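Local coordinates for 462aa long hypothetical selenium-binding protein (Sulfolobus tokodaii, PDB 2ECE) that is of unknown function but belongs to the selenium-binding protein family of beta propellers and may bind selenium, at residues G307-I312 and G365-R370. Sequence-based numbering, arbitrary orientation.
Sequences GNLPEI and GGIFHR
The side chain of I367 runs end-on into the CD-CG side of the P310 ring, both of its branches ending there. CG2 lies 3.9 Å from P310 CD, while CD1 comes to 4.0 Å from P310 CG. This forked approach follows from the first torsion (chi1 -64°), which sets CG2 anti to the backbone N and CG1 anti to the carbonyl carbon. L309 closes in more loosely, its CD1 4.3 Å from I367 CG2. V319, L313 and Y410 also touch the isoleucine, making this the buried half of the contact. Toward solvent the fit slackens: the nearest approach of the N308 side chain is CB, 5.6 Å from R370 NE, and exposed R370 folds back over its own loop, one guanidinium face above I367 CA and NH1 making a weak bond to G366 O. With an alanine at I367, the proline ring would probably lose both methyl partners and a gap would open beside L309. The contact joins the loop between strands 291-304 and 318-319 of one propeller blade to that leaving 357-363, the last strand of the next. With no hydrogen bond across it, the association rests on a few apolar contacts and likely depends on burial of I367.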
ATOM      1  N   GLY A 307     -17.820  14.759  21.038  1.00 53.85           N
ATOM      2  CA  GLY A 307     -16.583  15.248  21.630  1.00 53.05           C
ATOM      3  C   GLY A 307     -15.326  14.474  21.271  1.00 53.01           C
ATOM      4  O   GLY A 307     -15.376  13.506  20.513  1.00 53.45           O
ATOM      5  N   ASN A 308     -14.193  14.912  21.816  1.00 52.70           N
ATOM      6  CA  ASN A 308     -12.901  14.268  21.577  1.00 51.93           C
ATOM      7  C   ASN A 308     -12.530  14.150  20.100  1.00 50.79           C
ATOM      8  O   ASN A 308     -11.845  13.207  19.698  1.00 51.24           O
ATOM      9  CB  ASN A 308     -12.871  12.876  22.220  1.00 53.41           C
ATOM     10  CG  ASN A 308     -12.752  12.931  23.735  1.00 55.19           C
ATOM     11  OD1 ASN A 308     -12.483  13.988  24.312  1.00 55.48           O
ATOM     12  ND2 ASN A 308     -12.937  11.786  24.385  1.00 55.18           N
ATOM     13  N   LEU A 309     -12.973  15.117  19.304  1.00 48.55           N
ATOM     14  CA  LEU A 309     -12.702  15.146  17.869  1.00 46.75           C
ATOM     15  C   LEU A 309     -11.559  16.094  17.524  1.00 45.45           C
ATOM     16  O   LEU A 309     -11.416  17.150  18.134  1.00 45.17           O
ATOM     17  CB  LEU A 309     -13.950  15.612  17.119  1.00 45.91           C
ATOM     18  CG  LEU A 309     -14.841  14.630  16.359  1.00 46.69           C
ATOM     19  CD1 LEU A 309     -15.052  13.351  17.146  1.00 46.91           C
ATOM     20  CD2 LEU A 309     -16.167  15.318  16.069  1.00 46.68           C
ATOM     21  N   PRO A 310     -10.723  15.725  16.541  1.00 44.38           N
ATOM     22  CA  PRO A 310      -9.615  16.608  16.165  1.00 43.62           C
ATOM     23  C   PRO A 310     -10.201  17.812  15.427  1.00 42.85           C
ATOM     24  O   PRO A 310     -11.282  17.715  14.844  1.00 42.64           O
ATOM     25  CB  PRO A 310      -8.755  15.718  15.270  1.00 43.15           C
ATOM     26  CG  PRO A 310      -9.770  14.816  14.634  1.00 43.00           C
ATOM     27  CD  PRO A 310     -10.649  14.449  15.808  1.00 43.33           C
ATOM     28  N   GLU A 311      -9.489  18.934  15.451  1.00 42.53           N
ATOM     29  CA  GLU A 311      -9.956  20.172  14.819  1.00 42.79           C
ATOM     30  C   GLU A 311     -10.579  20.017  13.428  1.00 41.54           C
ATOM     31  O   GLU A 311     -11.646  20.568  13.160  1.00 41.05           O
ATOM     32  CB  GLU A 311      -8.807  21.184  14.748  1.00 44.45           C
ATOM     33  CG  GLU A 311      -9.251  22.642  14.812  1.00 47.88           C
ATOM     34  CD  GLU A 311      -9.929  22.988  16.134  1.00 50.04           C
ATOM     35  OE1 GLU A 311      -9.335  22.709  17.201  1.00 50.88           O
ATOM     36  OE2 GLU A 311     -11.051  23.538  16.107  1.00 49.70           O
ATOM     37  N   ILE A 312      -9.923  19.268  12.548  1.00 40.49           N
ATOM     38  CA  ILE A 312     -10.421  19.085  11.190  1.00 38.22           C
ATOM     39  C   ILE A 312     -11.795  18.407  11.119  1.00 38.83           C
ATOM     40  O   ILE A 312     -12.524  18.579  10.141  1.00 38.89           O
ATOM     41  CB  ILE A 312      -9.395  18.293  10.337  1.00 38.23           C
ATOM     42  CG1 ILE A 312      -9.776  18.357   8.857  1.00 37.56           C
ATOM     43  CG2 ILE A 312      -9.312  16.855  10.818  1.00 36.36           C
ATOM     44  CD1 ILE A 312      -8.644  17.947   7.922  1.00 37.24           C
ATOM     45  N   GLY A 365      -7.233   1.242  18.189  1.00 27.59           N
ATOM     46  CA  GLY A 365      -7.116   2.693  18.194  1.00 27.28           C
ATOM     47  C   GLY A 365      -8.335   3.373  17.592  1.00 27.90           C
ATOM     48  O   GLY A 365      -9.468   3.016  17.911  1.00 28.30           O
ATOM     49  N   GLY A 366      -8.108   4.358  16.727  1.00 28.17           N
ATOM     50  CA  GLY A 366      -9.210   5.049  16.080  1.00 28.64           C
ATOM     51  C   GLY A 366      -9.768   6.238  16.842  1.00 30.63           C
ATOM     52  O   GLY A 366      -9.794   6.251  18.076  1.00 30.86           O
ATOM     53  N   ILE A 367     -10.212   7.248  16.105  1.00 30.47           N
ATOM     54  CA  ILE A 367     -10.790   8.428  16.732  1.00 30.51           C
ATOM     55  C   ILE A 367     -12.117   8.019  17.373  1.00 32.20           C
ATOM     56  O   ILE A 367     -12.516   8.563  18.404  1.00 32.28           O
ATOM     57  CB  ILE A 367     -11.044   9.541  15.697  1.00 30.15           C
ATOM     58  CG1 ILE A 367      -9.717  10.010  15.096  1.00 28.76           C
ATOM     59  CG2 ILE A 367     -11.771  10.704  16.350  1.00 28.92           C
ATOM     60  CD1 ILE A 367      -9.875  10.888  13.871  1.00 28.64           C
ATOM     61  N   PHE A 368     -12.793   7.044  16.766  1.00 31.94           N
ATOM     62  CA  PHE A 368     -14.073   6.579  17.286  1.00 33.98           C
ATOM     63  C   PHE A 368     -13.946   5.571  18.425  1.00 34.19           C
ATOM     64  O   PHE A 368     -14.471   5.802  19.510  1.00 34.76           O
ATOM     65  CB  PHE A 368     -14.923   5.969  16.169  1.00 34.28           C
ATOM     66  CG  PHE A 368     -16.317   5.601  16.605  1.00 37.13           C
ATOM     67  CD1 PHE A 368     -17.253   6.591  16.902  1.00 37.96           C
ATOM     68  CD2 PHE A 368     -16.687   4.265  16.743  1.00 37.41           C
ATOM     69  CE1 PHE A 368     -18.538   6.256  17.332  1.00 38.41           C
ATOM     70  CE2 PHE A 368     -17.971   3.917  17.173  1.00 38.86           C
ATOM     71  CZ  PHE A 368     -18.897   4.915  17.468  1.00 38.24           C
ATOM     72  N   HIS A 369     -13.247   4.462  18.184  1.00 33.86           N
ATOM     73  CA  HIS A 369     -13.086   3.416  19.199  1.00 33.66           C
ATOM     74  C   HIS A 369     -12.050   3.686  20.292  1.00 34.31           C
ATOM     75  O   HIS A 369     -12.241   3.270  21.435  1.00 31.82           O
ATOM     76  CB  HIS A 369     -12.720   2.076  18.549  1.00 33.46           C
ATOM     77  CG  HIS A 369     -13.776   1.515  17.648  1.00 35.03           C
ATOM     78  ND1 HIS A 369     -15.062   1.260  18.070  1.00 34.95           N
ATOM     79  CD2 HIS A 369     -13.715   1.107  16.358  1.00 35.11           C
ATOM     80  CE1 HIS A 369     -15.750   0.718  17.080  1.00 35.48           C
ATOM     81  NE2 HIS A 369     -14.955   0.614  16.029  1.00 34.15           N
ATOM     82  N   ARG A 370     -10.954   4.362  19.951  1.00 34.31           N
ATOM     83  CA  ARG A 370      -9.896   4.615  20.930  1.00 34.84           C
ATOM     84  C   ARG A 370      -9.566   3.295  21.630  1.00 33.73           C
ATOM     85  O   ARG A 370      -9.246   3.261  22.819  1.00 32.39           O
ATOM     86  CB  ARG A 370     -10.351   5.646  21.968  1.00 37.73           C
ATOM     87  CG  ARG A 370      -9.694   7.008  21.815  1.00 42.90           C
ATOM     88  CD  ARG A 370     -10.241   7.762  20.614  1.00 46.22           C
ATOM     89  NE  ARG A 370      -9.433   8.932  20.252  1.00 49.31           N
ATOM     90  CZ  ARG A 370      -8.261   8.870  19.622  1.00 51.23           C
ATOM     91  NH1 ARG A 370      -7.752   7.692  19.280  1.00 50.91           N
ATOM     92  NH2 ARG A 370      -7.603   9.987  19.319  1.00 50.19           N
TER